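Local structure of alginate biosynthesis protein AlgX (Pseudomonas aeruginosa, 4KNC) at residues Y355-T360 and F399-D404; F181-V186 and A252-E257. The protein takes part in O-acetylation of the exopolysaccharide alginate and protects the polymer from degradation as it crosses the periplasm. All coordinates share one frame; numbering follows the deposited sequence.

Contact 1. Residues Y355-T360 and F399-D404; sequences YVADVT and FQLRND
F399 sets CG between its backbone N and carbonyl carbon (chi1 66°), and the ring beyond presents one face to CB of A357 on the adjacent antiparallel strand. V356 has CG2 anti to the carbonyl carbon, beside the backbone N, where it meets Q400. The methyl CB of A357 sits over the F399 ring, 3.8 Å from its centroid and offset toward the rim, in a CH-pi contact. CZ of F399 is the nearest ring atom, 3.6 Å from that CB. Beside this contact, CD2 of L401 reaches CB of A357 at 4.3 Å. The other branch, CD1 of L401, lies 4.1 Å from CB of Y355. On the face opposite A357 and F399, the side chains of the non-hydrogen-bonded pair V356 and Q400 cross obliquely, CG2 of V356 standing 4.0 Å from CA of Q400. A357 and F399 form a hydrogen-bonded pair: A357 N to F399 O is 2.8 Å and nearly straight at hydrogen (173°). F399 N returns to A357 O at 3.0 Å. L401 N adds a third bond to Y355 O, 3.0 Å, carrying the pairing one residue past the end of the strand. This is edge-strand pairing in the carbohydrate-binding module: strand 396-400 is outermost in its four-stranded antiparallel sheet, and strand 355-361 pairs on its other side with strand 428-435, where I433 touches A357 and Y355. Helix 307-316 packs against the V356 and Q400 face through P315 and M314, and its R311 binds the Q400 carbonyl.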
loop_
_atom_site.group_PDB
_atom_site.type_symbol
_atom_site.label_atom_id
_atom_site.label_comp_id
_atom_site.label_asym_id
_atom_site.label_seq_id
_atom_site.Cartn_x
_atom_site.Cartn_y
_atom_site.Cartn_z
ATOM N N TYR A 355 18.669 -17.580 -1.224
ATOM C CA TYR A 355 17.826 -18.221 -2.243
ATOM C C TYR A 355 16.387 -17.691 -2.291
ATOM O O TYR A 355 15.904 -17.107 -1.319
ATOM C CB TYR A 355 17.863 -19.755 -2.129
ATOM C CG TYR A 355 18.874 -20.412 -3.064
ATOM C CD1 TYR A 355 20.222 -20.495 -2.726
ATOM C CD2 TYR A 355 18.475 -20.936 -4.291
ATOM C CE1 TYR A 355 21.143 -21.091 -3.583
ATOM C CE2 TYR A 355 19.387 -21.528 -5.152
ATOM C CZ TYR A 355 20.716 -21.607 -4.794
ATOM O OH TYR A 355 21.610 -22.200 -5.656
ATOM N N VAL A 356 15.714 -17.906 -3.425
ATOM C CA VAL A 356 14.394 -17.316 -3.664
ATOM C C VAL A 356 13.376 -18.299 -4.285
ATOM O O VAL A 356 13.732 -19.151 -5.105
ATOM C CB VAL A 356 14.530 -16.016 -4.514
ATOM C CG1 VAL A 356 13.217 -15.623 -5.185
ATOM C CG2 VAL A 356 15.057 -14.876 -3.648
ATOM N N ALA A 357 12.116 -18.183 -3.870
ATOM C CA ALA A 357 11.028 -19.018 -4.379
ATOM C C ALA A 357 10.057 -18.244 -5.278
ATOM O O ALA A 357 9.719 -17.085 -5.002
ATOM C CB ALA A 357 10.268 -19.650 -3.222
ATOM N N ASP A 358 9.603 -18.914 -6.337
ATOM C CA ASP A 358 8.717 -18.344 -7.345
ATOM C C ASP A 358 7.612 -19.352 -7.639
ATOM O O ASP A 358 7.890 -20.473 -8.056
ATOM C CB ASP A 358 9.508 -18.057 -8.630
ATOM C CG ASP A 358 8.787 -17.094 -9.565
ATOM O OD1 ASP A 358 7.536 -17.093 -9.585
ATOM O OD2 ASP A 358 9.477 -16.333 -10.279
ATOM N N VAL A 359 6.361 -18.952 -7.446
ATOM C CA VAL A 359 5.260 -19.918 -7.387
ATOM C C VAL A 359 3.982 -19.450 -8.092
ATOM O O VAL A 359 3.491 -18.363 -7.827
ATOM C CB VAL A 359 4.893 -20.211 -5.912
ATOM C CG1 VAL A 359 3.670 -21.103 -5.825
ATOM C CG2 VAL A 359 6.070 -20.824 -5.176
ATOM N N THR A 360 3.414 -20.287 -8.957
ATOM C CA THR A 360 2.250 -19.888 -9.738
ATOM C C THR A 360 1.094 -20.893 -9.757
ATOM O O THR A 360 1.209 -21.979 -10.331
ATOM C CB THR A 360 2.647 -19.579 -11.185
ATOM O OG1 THR A 360 3.618 -18.524 -11.199
ATOM C CG2 THR A 360 1.420 -19.163 -11.987
ATOM N N PHE A 399 8.981 -15.026 -3.003
ATOM C CA PHE A 399 9.481 -14.715 -1.657
ATOM C C PHE A 399 10.887 -15.232 -1.399
ATOM O O PHE A 399 11.293 -16.244 -1.956
ATOM C CB PHE A 399 8.513 -15.205 -0.561
ATOM C CG PHE A 399 8.383 -16.713 -0.473
ATOM C CD1 PHE A 399 7.445 -17.387 -1.233
ATOM C CD2 PHE A 399 9.185 -17.447 0.388
ATOM C CE1 PHE A 399 7.309 -18.771 -1.143
ATOM C CE2 PHE A 399 9.058 -18.833 0.481
ATOM C CZ PHE A 399 8.121 -19.493 -0.289
ATOM N N GLN A 400 11.641 -14.525 -0.566
ATOM C CA GLN A 400 12.976 -14.986 -0.226
ATOM C C GLN A 400 12.880 -16.031 0.877
ATOM O O GLN A 400 12.017 -15.945 1.757
ATOM C CB GLN A 400 13.877 -13.825 0.194
ATOM C CG GLN A 400 13.522 -13.209 1.533
ATOM C CD GLN A 400 14.044 -11.786 1.691
ATOM O OE1 GLN A 400 13.723 -11.099 2.664
ATOM N NE2 GLN A 400 14.845 -11.337 0.730
ATOM N N LEU A 401 13.751 -17.034 0.807
ATOM C CA LEU A 401 13.866 -18.004 1.883
ATOM C C LEU A 401 14.400 -17.260 3.092
ATOM O O LEU A 401 15.207 -16.335 2.955
ATOM C CB LEU A 401 14.794 -19.171 1.511
ATOM C CG LEU A 401 14.450 -20.057 0.299
ATOM C CD1 LEU A 401 15.124 -21.450 0.387
ATOM C CD2 LEU A 401 12.954 -20.204 0.102
ATOM N N ARG A 402 13.943 -17.672 4.269
ATOM C CA ARG A 402 14.207 -16.962 5.512
ATOM C C ARG A 402 15.687 -16.696 5.729
ATOM O O ARG A 402 16.526 -17.575 5.541
ATOM C CB ARG A 402 13.621 -17.729 6.701
ATOM C CG ARG A 402 13.726 -16.984 8.018
ATOM C CD ARG A 402 12.742 -17.508 9.046
ATOM N NE ARG A 402 13.170 -17.170 10.400
ATOM C CZ ARG A 402 12.522 -17.528 11.503
ATOM N NH1 ARG A 402 11.405 -18.235 11.417
ATOM N NH2 ARG A 402 12.993 -17.176 12.692
ATOM N N ASN A 403 15.996 -15.461 6.103
ATOM C CA ASN A 403 17.367 -15.077 6.407
ATOM C C ASN A 403 17.452 -14.307 7.721
ATOM O O ASN A 403 18.225 -13.358 7.849
ATOM C CB ASN A 403 17.995 -14.290 5.254
ATOM C CG ASN A 403 17.105 -13.170 4.758
ATOM O OD1 ASN A 403 16.264 -12.654 5.495
ATOM N ND2 ASN A 403 17.285 -12.789 3.499
ATOM N N ASP A 404 16.638 -14.727 8.689
ATOM C CA ASP A 404 16.760 -14.262 10.065
ATOM C C ASP A 404 18.127 -14.629 10.625
ATOM O O ASP A 404 18.925 -15.304 9.969
ATOM C CB ASP A 404 15.667 -14.871 10.955
ATOM C CG ASP A 404 14.396 -14.035 10.985
ATOM O OD1 ASP A 404 14.421 -12.879 10.517
ATOM O OD2 ASP A 404 13.371 -14.534 11.491
#

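Contact 2. Residues F181-V186 and A252-E257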
loop_
_atom_site.group_PDB
_atom_site.type_symbol
_atom_site.label_atom_id
_atom_site.label_comp_id
_atom_site.label_asym_id
_atom_site.label_seq_id
_atom_site.Cartn_x
_atom_site.Cartn_y
_atom_site.Cartn_z
ATOM N N PHE A 181 -2.412 18.884 -18.711
ATOM C CA PHE A 181 -3.671 18.280 -18.292
ATOM C C PHE A 181 -4.622 19.324 -17.743
ATOM O O PHE A 181 -4.198 20.331 -17.170
ATOM C CB PHE A 181 -3.435 17.218 -17.230
ATOM C CG PHE A 181 -2.555 16.099 -17.678
ATOM C CD1 PHE A 181 -1.180 16.183 -17.529
ATOM C CD2 PHE A 181 -3.102 14.952 -18.232
ATOM C CE1 PHE A 181 -0.354 15.136 -17.932
ATOM C CE2 PHE A 181 -2.291 13.906 -18.635
ATOM C CZ PHE A 181 -0.913 14.001 -18.485
ATOM N N GLU A 182 -5.911 19.074 -17.925
ATOM C CA GLU A 182 -6.943 19.899 -17.318
ATOM C C GLU A 182 -7.947 19.038 -16.560
ATOM O O GLU A 182 -8.386 17.981 -17.050
ATOM C CB GLU A 182 -7.665 20.722 -18.379
ATOM C CG GLU A 182 -6.798 21.782 -19.017
ATOM C CD GLU A 182 -7.526 22.517 -20.122
ATOM O OE1 GLU A 182 -8.723 22.214 -20.336
ATOM O OE2 GLU A 182 -6.905 23.391 -20.771
ATOM N N SER A 183 -8.303 19.490 -15.363
ATOM C CA SER A 183 -9.303 18.801 -14.559
ATOM C C SER A 183 -10.633 19.543 -14.601
ATOM O O SER A 183 -10.678 20.760 -14.433
ATOM C CB SER A 183 -8.822 18.648 -13.117
ATOM O OG SER A 183 -7.622 17.894 -13.056
ATOM N N LYS A 184 -11.705 18.796 -14.840
ATOM C CA LYS A 184 -13.050 19.337 -14.883
ATOM C C LYS A 184 -13.932 18.604 -13.892
ATOM O O LYS A 184 -13.782 17.386 -13.686
ATOM C CB LYS A 184 -13.646 19.154 -16.278
ATOM C CG LYS A 184 -13.032 20.038 -17.350
ATOM C CD LYS A 184 -13.592 19.694 -18.723
ATOM N N ARG A 185 -14.867 19.330 -13.286
ATOM C CA ARG A 185 -15.903 18.674 -12.488
ATOM C C ARG A 185 -16.884 17.998 -13.425
ATOM O O ARG A 185 -17.471 18.646 -14.277
ATOM C CB ARG A 185 -16.663 19.651 -11.595
ATOM C CG ARG A 185 -17.656 18.903 -10.685
ATOM C CD ARG A 185 -18.560 19.818 -9.897
ATOM N NE ARG A 185 -19.475 20.559 -10.759
ATOM C CZ ARG A 185 -20.610 21.093 -10.328
ATOM N NH1 ARG A 185 -20.955 20.952 -9.053
ATOM N NH2 ARG A 185 -21.400 21.752 -11.163
ATOM N N VAL A 186 -17.083 16.700 -13.265
ATOM C CA VAL A 186 -17.878 15.962 -14.231
ATOM C C VAL A 186 -19.168 15.419 -13.634
ATOM O O VAL A 186 -19.936 14.743 -14.318
ATOM C CB VAL A 186 -17.090 14.787 -14.796
ATOM C CG1 VAL A 186 -15.887 15.295 -15.592
ATOM C CG2 VAL A 186 -16.654 13.855 -13.654
ATOM N N ALA A 252 -4.675 10.639 -8.767
ATOM C CA ALA A 252 -3.775 10.529 -9.931
ATOM C C ALA A 252 -3.975 11.658 -10.961
ATOM O O ALA A 252 -3.011 12.190 -11.510
ATOM C CB ALA A 252 -3.932 9.184 -10.599
ATOM N N GLY A 253 -5.227 12.030 -11.216
ATOM C CA GLY A 253 -5.518 13.103 -12.155
ATOM C C GLY A 253 -4.976 14.451 -11.698
ATOM O O GLY A 253 -4.402 15.207 -12.490
ATOM N N PHE A 254 -5.143 14.762 -10.417
ATOM C CA PHE A 254 -4.571 16.002 -9.899
ATOM C C PHE A 254 -3.039 15.960 -9.929
ATOM O O PHE A 254 -2.394 16.971 -10.192
ATOM C CB PHE A 254 -5.092 16.293 -8.497
ATOM C CG PHE A 254 -6.593 16.516 -8.443
ATOM C CD1 PHE A 254 -7.205 17.437 -9.283
ATOM C CD2 PHE A 254 -7.387 15.790 -7.565
ATOM C CE1 PHE A 254 -8.589 17.645 -9.239
ATOM C CE2 PHE A 254 -8.766 15.985 -7.521
ATOM C CZ PHE A 254 -9.362 16.917 -8.357
ATOM N N LEU A 255 -2.455 14.790 -9.666
ATOM C CA LEU A 255 -1.011 14.657 -9.817
ATOM C C LEU A 255 -0.590 15.018 -11.235
ATOM O O LEU A 255 0.382 15.751 -11.426
ATOM C CB LEU A 255 -0.537 13.255 -9.473
ATOM C CG LEU A 255 -0.544 12.885 -7.986
ATOM C CD1 LEU A 255 -0.312 11.384 -7.794
ATOM C CD2 LEU A 255 0.508 13.672 -7.227
ATOM N N GLU A 256 -1.309 14.515 -12.235
ATOM C CA GLU A 256 -0.950 14.850 -13.618
ATOM C C GLU A 256 -1.114 16.342 -13.881
ATOM O O GLU A 256 -0.255 16.964 -14.504
ATOM C CB GLU A 256 -1.785 14.062 -14.620
ATOM C CG GLU A 256 -1.578 12.558 -14.565
ATOM C CD GLU A 256 -2.637 11.814 -15.341
ATOM O OE1 GLU A 256 -3.762 12.345 -15.432
ATOM O OE2 GLU A 256 -2.347 10.714 -15.861
ATOM N N GLU A 257 -2.216 16.908 -13.395
ATOM C CA GLU A 257 -2.508 18.307 -13.644
ATOM C C GLU A 257 -1.381 19.175 -13.103
ATOM O O GLU A 257 -0.842 20.016 -13.814
ATOM C CB GLU A 257 -3.843 18.737 -13.019
ATOM C CG GLU A 257 -4.076 20.217 -13.220
ATOM C CD GLU A 257 -5.296 20.758 -12.513
ATOM O OE1 GLU A 257 -6.104 19.960 -11.978
ATOM O OE2 GLU A 257 -5.438 22.000 -12.499
HETATM O O HOH W 1 -0.773 20.026 -16.596
HETATM O O HOH W 2 -7.279 21.929 -14.619
#
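A two-stranded antiparallel sheet of the SGNH hydrolase-like domain lays its strand 180-191 against helix 251-259, and F181 and S183, both directed toward the helix, make the contact with E256 and E257. The strand and helix segments run at 137° to each other, with axes 7.6 Å apart at closest approach. CB of E256 stands almost on the normal of the F181 ring, 3.6 Å from its centroid, in a CH-pi contact over the centre of the face. The E256 carboxylate is stacked with this ring, the two planes 13° apart. Beside it, CD1 of F181 approaches the E256 carbonyl O to 3.3 Å. E257 has CG anti to its backbone N (chi1 176°) and extends from there to S183, whose OG donates to OE1 at 2.8 Å from above the carboxylate plane. That hydroxyl is also hydrogen-bonded to T217 of the partner strand, and the same OE1 lies at the edge of the F254 ring, in its plane. Two waters fill in the polar seam: one joins F181 N to the E257 carbonyl O, while the other accepts from S183 N and gives a weak bond to OE2 of E257. Strand 210-220 pairs with segment 181-186 through backbone bonds of E182, K184 and V186, helix 153-169 packs against F254 and L255 on the helix, and E256 OE2 accepts from the backbone N of I263 in strand 263-265.

Both segments of contact 2 precede both segments of contact 1 in the sequence. Their centres are 41 Å apart and their nearest atoms about 28 Å, with the middle of the chain lying between them. They share no sheet: contact 2 ties the two-stranded antiparallel sheet of strands 180-191 and 210-220 to helix 251-259 within the SGNH hydrolase-like domain, whereas contact 1 pairs strands 355-361 and 396-400 within the carbohydrate-binding module. Each pair of segments thus lies within one domain, though contact 1 is covered on one face by helix 307-316 of the hydrolase-like region. Both lie away from the proposed catalytic residues D148, H150 and S243.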